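Local coordinates for isoaspartyl dipeptidase (PDB 7CDH), which probably hydrolyses isoaspartyl (beta-aspartyl) dipeptides at a two-zinc site, a step linked to the repair of damaged proteins, at residues 234-239 and 269-274; 204-209 and 220-225; 84-89 and 378-383; 362-367 and 373-378; 127-130 and 134-137. All coordinates share one frame; numbering follows the deposited sequence.

Interaction 1: 234-239 and 269-274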
# COMPACT_ATOMS: atom_id res chain seq x y z
N GLN A 234 40.92 -7.70 -16.33
CA GLN A 234 39.59 -7.20 -16.80
C GLN A 234 39.45 -5.72 -16.39
O GLN A 234 38.93 -4.88 -17.19
CB GLN A 234 38.46 -8.07 -16.24
CG GLN A 234 37.87 -9.14 -17.15
CD GLN A 234 36.37 -9.36 -16.90
OE1 GLN A 234 35.89 -9.56 -15.76
NE2 GLN A 234 35.59 -9.31 -17.97
N GLY A 235 39.93 -5.35 -15.20
CA GLY A 235 39.92 -3.96 -14.71
C GLY A 235 40.71 -3.01 -15.60
O GLY A 235 40.21 -1.88 -15.90
N LEU A 236 41.93 -3.39 -16.00
CA LEU A 236 42.77 -2.52 -16.87
C LEU A 236 42.13 -2.40 -18.25
O LEU A 236 42.21 -1.32 -18.84
CB LEU A 236 44.19 -3.07 -16.99
CG LEU A 236 45.01 -3.02 -15.70
CD1 LEU A 236 46.39 -3.60 -15.93
CD2 LEU A 236 45.08 -1.61 -15.16
N GLU A 237 41.42 -3.41 -18.73
CA GLU A 237 40.70 -3.25 -20.01
C GLU A 237 39.60 -2.20 -19.81
O GLU A 237 39.40 -1.37 -20.74
CB GLU A 237 40.17 -4.58 -20.54
CG GLU A 237 39.49 -4.39 -21.90
CD GLU A 237 40.30 -3.61 -22.94
OE1 GLU A 237 39.70 -2.72 -23.63
OE2 GLU A 237 41.56 -3.88 -23.02
N PHE A 238 38.96 -2.19 -18.63
CA PHE A 238 37.88 -1.25 -18.28
C PHE A 238 38.46 0.17 -18.17
O PHE A 238 37.82 1.12 -18.70
CB PHE A 238 37.16 -1.73 -17.01
CG PHE A 238 35.98 -0.90 -16.58
CD1 PHE A 238 34.79 -0.97 -17.26
CD2 PHE A 238 36.08 -0.05 -15.49
CE1 PHE A 238 33.71 -0.21 -16.86
CE2 PHE A 238 34.99 0.72 -15.10
CZ PHE A 238 33.80 0.62 -15.77
N ALA A 239 39.61 0.33 -17.50
CA ALA A 239 40.36 1.62 -17.43
C ALA A 239 40.70 2.13 -18.83
O ALA A 239 40.53 3.36 -19.05
CB ALA A 239 41.64 1.51 -16.64
N CYS A 269 51.32 -0.99 -9.14
CA CYS A 269 52.62 -0.92 -9.86
C CYS A 269 52.38 -1.24 -11.33
O CYS A 269 52.87 -0.49 -12.18
CB CYS A 269 53.67 -1.83 -9.22
SG CYS A 269 54.21 -1.18 -7.62
N GLU A 270 51.58 -2.26 -11.61
CA GLU A 270 51.20 -2.58 -13.00
C GLU A 270 50.45 -1.39 -13.59
O GLU A 270 50.71 -1.08 -14.76
CB GLU A 270 50.37 -3.84 -13.06
CG GLU A 270 50.01 -4.24 -14.48
CD GLU A 270 49.44 -5.65 -14.63
OE1 GLU A 270 49.58 -6.44 -13.66
OE2 GLU A 270 48.89 -5.97 -15.72
N ALA A 271 49.54 -0.74 -12.85
CA ALA A 271 48.69 0.31 -13.45
C ALA A 271 49.59 1.50 -13.84
O ALA A 271 49.33 2.09 -14.92
CB ALA A 271 47.56 0.70 -12.53
N TYR A 272 50.59 1.82 -13.01
CA TYR A 272 51.59 2.90 -13.23
C TYR A 272 52.44 2.66 -14.49
O TYR A 272 52.50 3.55 -15.37
CB TYR A 272 52.52 3.01 -12.01
CG TYR A 272 53.49 4.16 -12.01
CD1 TYR A 272 53.07 5.49 -12.10
CD2 TYR A 272 54.85 3.93 -11.84
CE1 TYR A 272 53.98 6.54 -12.05
CE2 TYR A 272 55.76 4.97 -11.79
CZ TYR A 272 55.33 6.27 -11.89
OH TYR A 272 56.26 7.25 -11.83
N GLU A 273 53.09 1.49 -14.58
CA GLU A 273 53.94 1.08 -15.73
C GLU A 273 53.15 1.18 -17.04
O GLU A 273 53.80 1.46 -18.09
CB GLU A 273 54.45 -0.35 -15.57
CG GLU A 273 55.58 -0.46 -14.57
CD GLU A 273 55.85 -1.90 -14.15
OE1 GLU A 273 55.46 -2.83 -14.92
OE2 GLU A 273 56.42 -2.10 -13.05
N ASN A 274 51.82 0.99 -16.99
CA ASN A 274 50.94 1.00 -18.18
C ASN A 274 50.18 2.32 -18.32
O ASN A 274 49.29 2.38 -19.15
CB ASN A 274 50.11 -0.27 -18.17
CG ASN A 274 51.05 -1.45 -18.25
OD1 ASN A 274 51.62 -1.71 -19.31
ND2 ASN A 274 51.31 -2.10 -17.13
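A small helix-to-helix contact joins L236 of helix 229-240 to E270 and A271 of helix 264-273, in the outer helical layer of the barrel. L236 carries the contact from its side. Its CD1 lies against the carboxylate end of E270, with OE2 of E270 3.5 Å from CD1. Its other methyl, CD2, faces the CB of A271 at 4.3 Å. No hydrogen bond crosses between the two segments. E270 reaches L236 because its CG stands anti to the backbone N (chi1 -178°) and the chain runs on extended. CG of E270 is also near L236 CD1, at 4.0 Å, and the two side chains meet at a slant. The backbone of E270 is busy as well. Its O accepts from both the backbone N and the side-chain ND2 of N274, the latter at 2.6 Å. N274 is the first residue to leave the helix, and its amide folds back to close the last turn. Beyond the contact, L236 also touches L276, while F238 touches L220 and P222 of strand 220-223. The pairing is that of successive outer helices in the TIM barrel of the amidohydrolase family.

Interaction 2: 204-209 and 220-225. With ZN (zinc ion), chain K.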
# COMPACT_ATOMS: atom_id res chain seq x y z
N GLU A 204 31.59 -8.61 -16.54
CA GLU A 204 30.77 -8.80 -17.78
C GLU A 204 29.69 -7.70 -17.91
O GLU A 204 29.62 -6.99 -18.92
CB GLU A 204 30.12 -10.18 -17.71
CG GLU A 204 29.99 -10.92 -19.02
CD GLU A 204 29.82 -12.43 -18.76
OE1 GLU A 204 30.86 -13.18 -18.81
OE2 GLU A 204 28.67 -12.84 -18.45
N TYR A 205 28.81 -7.57 -16.92
CA TYR A 205 27.66 -6.63 -16.98
C TYR A 205 28.14 -5.21 -17.26
O TYR A 205 27.39 -4.47 -17.91
CB TYR A 205 26.91 -6.65 -15.65
CG TYR A 205 26.01 -7.83 -15.43
CD1 TYR A 205 25.63 -8.68 -16.46
CD2 TYR A 205 25.47 -8.04 -14.18
CE1 TYR A 205 24.76 -9.74 -16.23
CE2 TYR A 205 24.60 -9.08 -13.94
CZ TYR A 205 24.24 -9.93 -14.97
OH TYR A 205 23.37 -10.94 -14.68
N LEU A 206 29.32 -4.82 -16.75
CA LEU A 206 29.82 -3.42 -16.91
C LEU A 206 30.16 -3.18 -18.39
O LEU A 206 29.77 -2.10 -18.92
CB LEU A 206 31.00 -3.15 -15.97
CG LEU A 206 30.61 -2.73 -14.55
CD1 LEU A 206 29.87 -3.83 -13.82
CD2 LEU A 206 31.84 -2.34 -13.74
N PHE A 207 30.77 -4.16 -19.04
CA PHE A 207 31.08 -4.14 -20.49
C PHE A 207 29.77 -4.16 -21.27
O PHE A 207 29.67 -3.38 -22.27
CB PHE A 207 32.03 -5.28 -20.86
CG PHE A 207 33.45 -5.05 -20.40
CD1 PHE A 207 34.18 -3.98 -20.88
CD2 PHE A 207 34.06 -5.89 -19.49
CE1 PHE A 207 35.48 -3.76 -20.46
CE2 PHE A 207 35.36 -5.68 -19.07
CZ PHE A 207 36.06 -4.60 -19.54
N ASP A 208 28.78 -4.95 -20.82
CA ASP A 208 27.45 -5.06 -21.47
C ASP A 208 26.75 -3.69 -21.45
O ASP A 208 26.22 -3.26 -22.49
CB ASP A 208 26.55 -6.11 -20.83
CG ASP A 208 26.98 -7.55 -21.04
OD1 ASP A 208 27.81 -7.82 -21.95
OD2 ASP A 208 26.50 -8.41 -20.25
N ILE A 209 26.82 -2.97 -20.34
CA ILE A 209 26.17 -1.63 -20.23
C ILE A 209 26.78 -0.67 -21.27
O ILE A 209 26.01 0.03 -21.97
CB ILE A 209 26.27 -1.10 -18.79
CG1 ILE A 209 25.51 -1.98 -17.80
CG2 ILE A 209 25.80 0.33 -18.74
CD1 ILE A 209 25.95 -1.82 -16.37
N LEU A 220 30.19 3.92 -13.44
CA LEU A 220 30.35 2.49 -13.11
C LEU A 220 31.69 2.33 -12.41
O LEU A 220 32.71 2.53 -13.03
CB LEU A 220 30.29 1.63 -14.37
CG LEU A 220 29.13 1.89 -15.33
CD1 LEU A 220 29.25 0.99 -16.55
CD2 LEU A 220 27.76 1.72 -14.65
N TYR A 221 31.64 1.95 -11.15
CA TYR A 221 32.77 2.04 -10.22
C TYR A 221 32.84 0.71 -9.51
O TYR A 221 32.31 0.59 -8.42
CB TYR A 221 32.48 3.19 -9.27
CG TYR A 221 33.60 3.53 -8.33
CD1 TYR A 221 34.91 3.70 -8.78
CD2 TYR A 221 33.35 3.76 -6.99
CE1 TYR A 221 35.93 4.07 -7.91
CE2 TYR A 221 34.35 4.11 -6.12
CZ TYR A 221 35.65 4.27 -6.57
OH TYR A 221 36.61 4.66 -5.69
N PRO A 222 33.43 -0.33 -10.12
CA PRO A 222 33.59 -1.62 -9.46
C PRO A 222 34.68 -1.58 -8.38
O PRO A 222 35.61 -0.89 -8.60
CB PRO A 222 34.01 -2.54 -10.60
CG PRO A 222 34.78 -1.63 -11.53
CD PRO A 222 33.99 -0.33 -11.48
N THR A 223 34.55 -2.34 -7.29
CA THR A 223 35.60 -2.46 -6.24
C THR A 223 36.03 -3.93 -6.14
O THR A 223 35.47 -4.76 -6.88
CB THR A 223 35.14 -1.81 -4.92
OG1 THR A 223 36.25 -1.85 -4.01
CG2 THR A 223 33.94 -2.49 -4.30
N HIS A 224 36.99 -4.23 -5.26
CA HIS A 224 37.63 -5.57 -5.10
C HIS A 224 38.29 -5.99 -6.41
O HIS A 224 38.35 -7.15 -6.68
CB HIS A 224 36.63 -6.63 -4.62
CG HIS A 224 35.85 -6.12 -3.46
ND1 HIS A 224 36.48 -5.56 -2.37
CD2 HIS A 224 34.53 -5.98 -3.27
CE1 HIS A 224 35.58 -5.10 -1.54
NE2 HIS A 224 34.38 -5.35 -2.06
N MET A 225 38.74 -5.03 -7.18
CA MET A 225 39.27 -5.29 -8.54
C MET A 225 40.73 -5.78 -8.50
O MET A 225 41.18 -6.17 -9.54
CB MET A 225 39.12 -4.03 -9.37
CG MET A 225 37.65 -3.80 -9.69
SD MET A 225 36.86 -5.19 -10.54
CE MET A 225 37.71 -5.12 -12.12
ZN ZN K . 32.31 -5.46 -1.00
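One methyl of L206 packs against the ring of P222 and makes the main bump of this contact. CD2 of L206 lies against the CB-CG-CD side of that ring, 3.7 Å from P222 CD. The same CD2 also meets L220 CB at 4.3 Å. The hollow is thus formed by the ring of P222 and the base of L220. A second bump points the other way. CD1 of L220 enters the shallow groove between the backbone of L206 and the side chain of I209, one helical turn on. It lies 3.9 Å from L206 O and 4.1 Å from I209 CG2. That branch of I209 stands anti to its backbone N. Helix and strand run antiparallel, at 169°, with their axes 10.2 Å apart. Y221 points away from the helix, and its OH bonds to T281. Just past the strand, H224 binds a zinc ion through NE2 at 2.3 Å, and E156 and H195 complete the protein ligands. T223 CG2 lies over one face of the H224 ring, and T248 OG1 holds ND1. The helix is the crossover of the beta-alpha-beta unit 191-196, 204-212, 220-223. Metal ligands placed after barrel strands are typical of the amidohydrolase TIM barrel.

Interaction 3: 84-89 and 378-383; sequences DCIRSG and GVMKNL
M380 reaches I86 with its CG anti to the backbone N (chi1 -175°), then bends at chi2 (94°) and again at chi3. The bends lay the sulphur against I86. SD of M380 is 3.7 Å from I86 CD1, 3.8 Å from CG2 and 3.9 Å from CB. The sulphur therefore lies along the flank of the isoleucine, touching both of its branches, and the two chains pass at a slant. CD1 of I86 continues to L383, whose CD1 is 4.5 Å away. The methyl CE of M380 lies over one face of the R87 guanidinium. R87 has two modelled conformers, so that part of the contact is doubtful. No hydrogen bond links the two segments. With an alanine here in place of M380, SD and CE are gone, and I86 would probably be left without its sulphur partner, with a gap between helix end and strand.

The helix end has its own bonds. G89 has a positive phi (77°) and closes a Schellman motif, with its N bonded to I86 O at 3.2 Å. S88 OG gives a hydrogen bond to D84 O at 3.0 Å, nearly in line with the carbonyl. This is structural packing between the end of helix 82-86 and the C-terminal part of the chain. Strand 379-380 pairs with strand 372-376. M380 and L383 both touch S83, while G89 bonds to L57 on strand 51-59.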
# COMPACT_ATOMS: atom_id res chain seq x y z
N ASP A 84 39.74 6.77 14.73
CA ASP A 84 40.43 5.86 13.77
C ASP A 84 40.80 6.63 12.50
O ASP A 84 41.91 6.42 11.94
CB ASP A 84 39.52 4.74 13.24
CG ASP A 84 39.69 3.35 13.83
OD1 ASP A 84 39.78 3.24 15.08
OD2 ASP A 84 39.65 2.38 13.02
N CYS A 85 39.84 7.41 12.00
CA CYS A 85 39.95 8.23 10.77
C CYS A 85 41.11 9.22 10.93
O CYS A 85 42.00 9.23 10.08
CB CYS A 85 38.65 8.97 10.49
SG CYS A 85 37.36 7.86 9.89
N ILE A 86 41.04 10.02 11.99
CA ILE A 86 41.99 11.13 12.26
C ILE A 86 43.42 10.56 12.27
O ILE A 86 44.28 11.09 11.53
CB ILE A 86 41.59 11.84 13.57
CG1 ILE A 86 40.18 12.43 13.46
CG2 ILE A 86 42.60 12.91 13.94
CD1 ILE A 86 39.62 13.01 14.75
N ARG A 87 43.68 9.49 13.01
CA ARG A 87 45.08 9.01 13.17
C ARG A 87 45.46 8.12 11.97
O ARG A 87 46.60 7.62 11.95
CB ARG A 87 45.26 8.37 14.56
CG ARG A 87 45.13 6.86 14.63
CD ARG A 87 45.22 6.33 16.07
NE ARG A 87 45.67 7.34 17.02
CZ ARG A 87 44.96 7.83 18.04
NH1 ARG A 87 45.49 8.75 18.82
NH2 ARG A 87 43.73 7.40 18.28
N SER A 88 44.57 7.95 10.98
CA SER A 88 44.90 7.25 9.72
C SER A 88 44.91 8.23 8.52
O SER A 88 45.07 7.76 7.39
CB SER A 88 43.95 6.10 9.52
OG SER A 88 44.18 5.08 10.50
N GLY A 89 44.74 9.54 8.76
CA GLY A 89 44.84 10.59 7.73
C GLY A 89 43.63 10.69 6.80
O GLY A 89 43.70 11.46 5.85
N GLY A 378 50.43 14.82 17.08
CA GLY A 378 49.98 13.59 17.76
C GLY A 378 48.85 13.79 18.78
O GLY A 378 48.46 12.80 19.37
N VAL A 379 48.35 15.01 18.98
CA VAL A 379 47.33 15.34 20.01
C VAL A 379 45.96 15.49 19.34
O VAL A 379 45.64 16.56 18.71
CB VAL A 379 47.67 16.61 20.82
CG1 VAL A 379 46.69 16.80 21.98
CG2 VAL A 379 49.10 16.57 21.34
N MET A 380 45.14 14.47 19.56
CA MET A 380 43.74 14.38 19.09
C MET A 380 42.91 15.50 19.72
O MET A 380 43.04 15.73 20.95
CB MET A 380 43.19 13.02 19.52
CG MET A 380 41.80 12.74 19.02
SD MET A 380 41.84 11.83 17.49
CE MET A 380 42.98 10.50 17.88
N LYS A 381 42.04 16.14 18.93
CA LYS A 381 40.99 17.07 19.43
C LYS A 381 40.07 16.36 20.43
O LYS A 381 40.16 15.12 20.58
CB LYS A 381 40.10 17.56 18.29
CG LYS A 381 39.16 16.51 17.70
CD LYS A 381 38.17 17.08 16.70
CE LYS A 381 36.86 17.51 17.33
NZ LYS A 381 36.18 18.54 16.53
N ASN A 382 39.17 17.12 21.05
CA ASN A 382 38.18 16.62 22.03
C ASN A 382 36.99 15.97 21.30
O ASN A 382 36.27 16.69 20.60
CB ASN A 382 37.69 17.75 22.95
CG ASN A 382 37.56 17.29 24.38
OD1 ASN A 382 36.62 16.58 24.73
ND2 ASN A 382 38.53 17.66 25.20
N LEU A 383 36.78 14.67 21.52
CA LEU A 383 35.65 13.87 20.97
C LEU A 383 34.65 13.41 22.06
O LEU A 383 35.02 13.27 23.25
CB LEU A 383 36.24 12.66 20.25
CG LEU A 383 37.23 12.95 19.13
CD1 LEU A 383 37.91 11.67 18.66
CD2 LEU A 383 36.55 13.66 17.98

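Interaction 4: 362-367 and 373-378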
# COMPACT_ATOMS: atom_id res chain seq x y z
N PHE A 362 57.53 9.23 8.01
CA PHE A 362 56.29 9.20 7.19
C PHE A 362 55.07 8.88 8.08
O PHE A 362 54.08 8.37 7.60
CB PHE A 362 56.45 8.22 6.03
CG PHE A 362 56.77 8.90 4.73
CD1 PHE A 362 58.04 9.38 4.48
CD2 PHE A 362 55.79 9.07 3.77
CE1 PHE A 362 58.34 10.01 3.29
CE2 PHE A 362 56.09 9.70 2.57
CZ PHE A 362 57.36 10.18 2.34
N GLU A 363 55.15 9.21 9.35
CA GLU A 363 54.06 9.03 10.33
C GLU A 363 53.14 10.25 10.23
O GLU A 363 53.67 11.37 10.06
CB GLU A 363 54.68 8.81 11.70
CG GLU A 363 55.45 7.50 11.81
CD GLU A 363 54.67 6.31 12.35
OE1 GLU A 363 54.32 6.35 13.55
OE2 GLU A 363 54.42 5.35 11.57
N ILE A 364 51.82 10.04 10.26
CA ILE A 364 50.85 11.17 10.24
C ILE A 364 50.98 11.91 11.58
O ILE A 364 50.84 11.26 12.63
CB ILE A 364 49.41 10.71 9.91
CG1 ILE A 364 49.28 10.30 8.44
CG2 ILE A 364 48.39 11.80 10.24
CD1 ILE A 364 48.24 9.26 8.22
N VAL A 365 51.25 13.21 11.58
CA VAL A 365 51.42 13.94 12.86
C VAL A 365 50.37 15.03 12.97
O VAL A 365 50.11 15.47 14.08
CB VAL A 365 52.86 14.50 13.04
CG1 VAL A 365 53.90 13.38 13.04
CG2 VAL A 365 53.21 15.53 11.98
N SER A 366 49.83 15.53 11.86
CA SER A 366 48.71 16.49 11.99
C SER A 366 47.68 16.27 10.89
O SER A 366 48.04 15.77 9.80
CB SER A 366 49.24 17.89 12.09
OG SER A 366 50.04 18.00 13.26
N VAL A 367 46.42 16.53 11.22
CA VAL A 367 45.26 16.27 10.33
C VAL A 367 44.33 17.46 10.41
O VAL A 367 43.95 17.80 11.52
CB VAL A 367 44.53 14.97 10.67
CG1 VAL A 367 43.40 14.74 9.69
CG2 VAL A 367 45.48 13.80 10.66
N PHE A 373 42.02 21.75 13.13
CA PHE A 373 42.96 20.68 13.52
C PHE A 373 42.15 19.60 14.23
O PHE A 373 41.65 19.87 15.31
CB PHE A 373 44.07 21.21 14.43
CG PHE A 373 45.16 21.95 13.70
CD1 PHE A 373 46.25 21.28 13.20
CD2 PHE A 373 45.07 23.31 13.49
CE1 PHE A 373 47.24 21.94 12.49
CE2 PHE A 373 46.06 23.98 12.79
CZ PHE A 373 47.13 23.29 12.28
N LEU A 374 42.00 18.45 13.60
CA LEU A 374 41.48 17.23 14.25
C LEU A 374 42.62 16.62 15.06
O LEU A 374 42.34 16.00 16.10
CB LEU A 374 40.98 16.25 13.19
CG LEU A 374 39.94 16.82 12.21
CD1 LEU A 374 39.42 15.71 11.30
CD2 LEU A 374 38.79 17.50 12.95
N MET A 375 43.85 16.76 14.57
CA MET A 375 45.08 16.28 15.25
C MET A 375 46.23 17.27 14.99
O MET A 375 46.41 17.72 13.83
CB MET A 375 45.48 14.88 14.78
CG MET A 375 46.50 14.27 15.70
SD MET A 375 46.87 12.54 15.36
CE MET A 375 47.43 12.66 13.67
N LYS A 376 46.90 17.66 16.07
CA LYS A 376 48.05 18.60 16.10
C LYS A 376 49.17 17.92 16.88
O LYS A 376 49.00 17.68 18.11
CB LYS A 376 47.65 19.93 16.72
CG LYS A 376 48.56 21.08 16.33
CD LYS A 376 48.34 22.36 17.10
CE LYS A 376 47.46 23.34 16.36
NZ LYS A 376 46.94 24.38 17.28
N ASP A 377 50.23 17.53 16.16
CA ASP A 377 51.48 17.00 16.74
C ASP A 377 51.14 15.81 17.63
O ASP A 377 51.49 15.85 18.82
CB ASP A 377 52.23 18.10 17.49
CG ASP A 377 52.73 19.21 16.57
OD1 ASP A 377 53.34 18.86 15.54
OD2 ASP A 377 52.47 20.39 16.87
N GLY A 378 50.43 14.82 17.08
CA GLY A 378 49.98 13.59 17.76
C GLY A 378 48.85 13.79 18.78
O GLY A 378 48.46 12.80 19.37
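V367 and M375 form the antiparallel hydrogen-bonded pair at the heart of this hairpin. V367 N gives to M375 O at 2.9 Å. V367 O accepts twice, from M375 N at 3.2 Å and from L374 N at 2.9 Å. The M375 donor lies in the carbonyl plane on a lone pair, while the L374 donor is tilted from it. With L374 and M375 both facing V367, this is a classic beta bulge. V365 O also has two donors. G378 N reaches it at 3.1 Å on a lone pair. S366 OG comes from above the carbonyl plane, at 2.7 Å, because chi1 (-62°) sets it beside its own backbone N. S366 OG also bonds to Y46 OH, which meets D377 OD1 as well. An alanine in place of S366 removes OG, and V365 O and Y46 OH would probably each lose a partner. K376 NZ is paired with E44. On the face that carries V367 and M375, M375 CE sits between I364 CG2 (3.7 Å) and V367 CG2 (3.8 Å). Strand 354-358 lines the other edge of strand 364-369, where V365 and S366 face L356 in a second classic bulge. I86 of helix 82-86 packs on L374 and M375, and W311 of helix 309-318 on I364.

Interaction 5: 127-130 and 134-137; sequences TGSY and PVTF
G128 and V135 carry the polar part of this contact. G128 N points to V135 O at 3.1 Å, but the angle at the hydrogen is only 121° and the bond is weak. The CA of G128 makes a CA-H...O contact with the same oxygen, also at 3.1 Å. G128 N has a further weak bond to T127 OG1. That hydroxyl stands anti to its backbone N (chi1 -179°) and hydrogen-bonds to D144 OD2, which also takes F137 N. One aspartate thus ties both arms of the loop together.

A water makes the second polar link. It accepts from V135 N at 3.0 Å and lies close to S129 OG at 2.5 Å, a short distance to be read with caution at this resolution.

Packing is modest and centres on G128. V135 CG2 lies over its backbone, 3.5 Å from G128 C. P134 CB is 3.8 Å from G128 CA. With its positive phi (71°), the position suits a glycine. S129 OG rests near V135 CG2 at 4.0 Å. The ring of F137 approaches T127 OG1 obliquely.

This is a beta-alpha loop of the barrel, leaving strand 122-127 and running to helix 141-147. It lies near the metal site: the side chain of S129 is about 10 Å from a zinc ion, and the ring of Y130 meets that of H195. I141 covers T127, P134 and T136. L106 of helix 106-118 touches T127, V135 and F137, and F137 also packs on L147 of the second subunit.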
# COMPACT_ATOMS: atom_id res chain seq x y z
N THR A 127 22.92 5.09 -1.20
CA THR A 127 21.65 4.40 -0.92
C THR A 127 21.82 2.98 -1.41
O THR A 127 22.89 2.68 -1.96
CB THR A 127 20.45 5.12 -1.54
OG1 THR A 127 19.39 4.29 -1.09
CG2 THR A 127 20.46 5.22 -3.05
N GLY A 128 20.83 2.13 -1.20
CA GLY A 128 20.94 0.69 -1.54
C GLY A 128 21.88 -0.06 -0.62
O GLY A 128 22.31 0.51 0.41
N SER A 129 22.21 -1.29 -1.01
CA SER A 129 23.08 -2.27 -0.31
C SER A 129 23.42 -3.35 -1.35
O SER A 129 23.14 -3.11 -2.56
CB SER A 129 22.39 -2.86 0.92
OG SER A 129 21.27 -3.72 0.58
N TYR A 130 23.95 -4.50 -0.92
CA TYR A 130 24.30 -5.61 -1.83
C TYR A 130 23.10 -5.98 -2.68
O TYR A 130 23.25 -6.20 -3.87
CB TYR A 130 24.71 -6.88 -1.08
CG TYR A 130 26.18 -7.07 -0.79
CD1 TYR A 130 27.05 -6.01 -0.53
CD2 TYR A 130 26.70 -8.36 -0.72
CE1 TYR A 130 28.38 -6.22 -0.21
CE2 TYR A 130 28.04 -8.59 -0.44
CZ TYR A 130 28.88 -7.52 -0.17
OH TYR A 130 30.19 -7.80 0.14
N PRO A 134 17.27 -2.61 -4.66
CA PRO A 134 17.99 -1.98 -3.56
C PRO A 134 17.07 -1.29 -2.56
O PRO A 134 16.08 -0.77 -3.01
CB PRO A 134 18.88 -0.96 -4.28
CG PRO A 134 18.09 -0.59 -5.49
CD PRO A 134 17.40 -1.87 -5.91
N VAL A 135 17.43 -1.34 -1.27
CA VAL A 135 16.75 -0.62 -0.16
C VAL A 135 16.88 0.87 -0.48
O VAL A 135 17.89 1.25 -1.09
CB VAL A 135 17.39 -0.91 1.21
CG1 VAL A 135 17.13 -2.33 1.66
CG2 VAL A 135 18.92 -0.60 1.22
N THR A 136 15.92 1.68 -0.06
CA THR A 136 15.88 3.12 -0.38
C THR A 136 15.36 3.84 0.86
O THR A 136 14.82 3.15 1.71
CB THR A 136 15.06 3.38 -1.66
OG1 THR A 136 13.68 3.18 -1.36
CG2 THR A 136 15.45 2.48 -2.80
N PHE A 137 15.64 5.13 0.98
CA PHE A 137 15.07 6.01 2.02
C PHE A 137 13.62 6.36 1.71
O PHE A 137 12.87 6.53 2.65
CB PHE A 137 15.84 7.33 2.05
CG PHE A 137 17.25 7.24 2.58
CD1 PHE A 137 18.32 7.02 1.72
CD2 PHE A 137 17.50 7.40 3.92
CE1 PHE A 137 19.62 6.97 2.20
CE2 PHE A 137 18.80 7.37 4.40
CZ PHE A 137 19.87 7.18 3.54
O HOH W 1 19.52 -3.53 -1.15

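From the N terminus, segment 84-89 opens the longest loop, which interaction 3 closes near the C terminus at 378-383. The other four contacts lie within that span, and none of them cross. Interaction 5 closes first, a short loop after strand 122-127. Interaction 2 follows, within one beta-alpha-beta unit of the barrel. Interaction 1 comes next, and touches interaction 2 where F238 meets L220. Interaction 4 closes the late hairpin and shares G378 with interaction 3, so the two form one patch with centres 7 Å apart. Interactions 1, 2 and 5 tie the barrel. Interaction 3 ties helix 82-86 to the C-terminal strand, and interaction 4 pairs the two strands of the hairpin beside it.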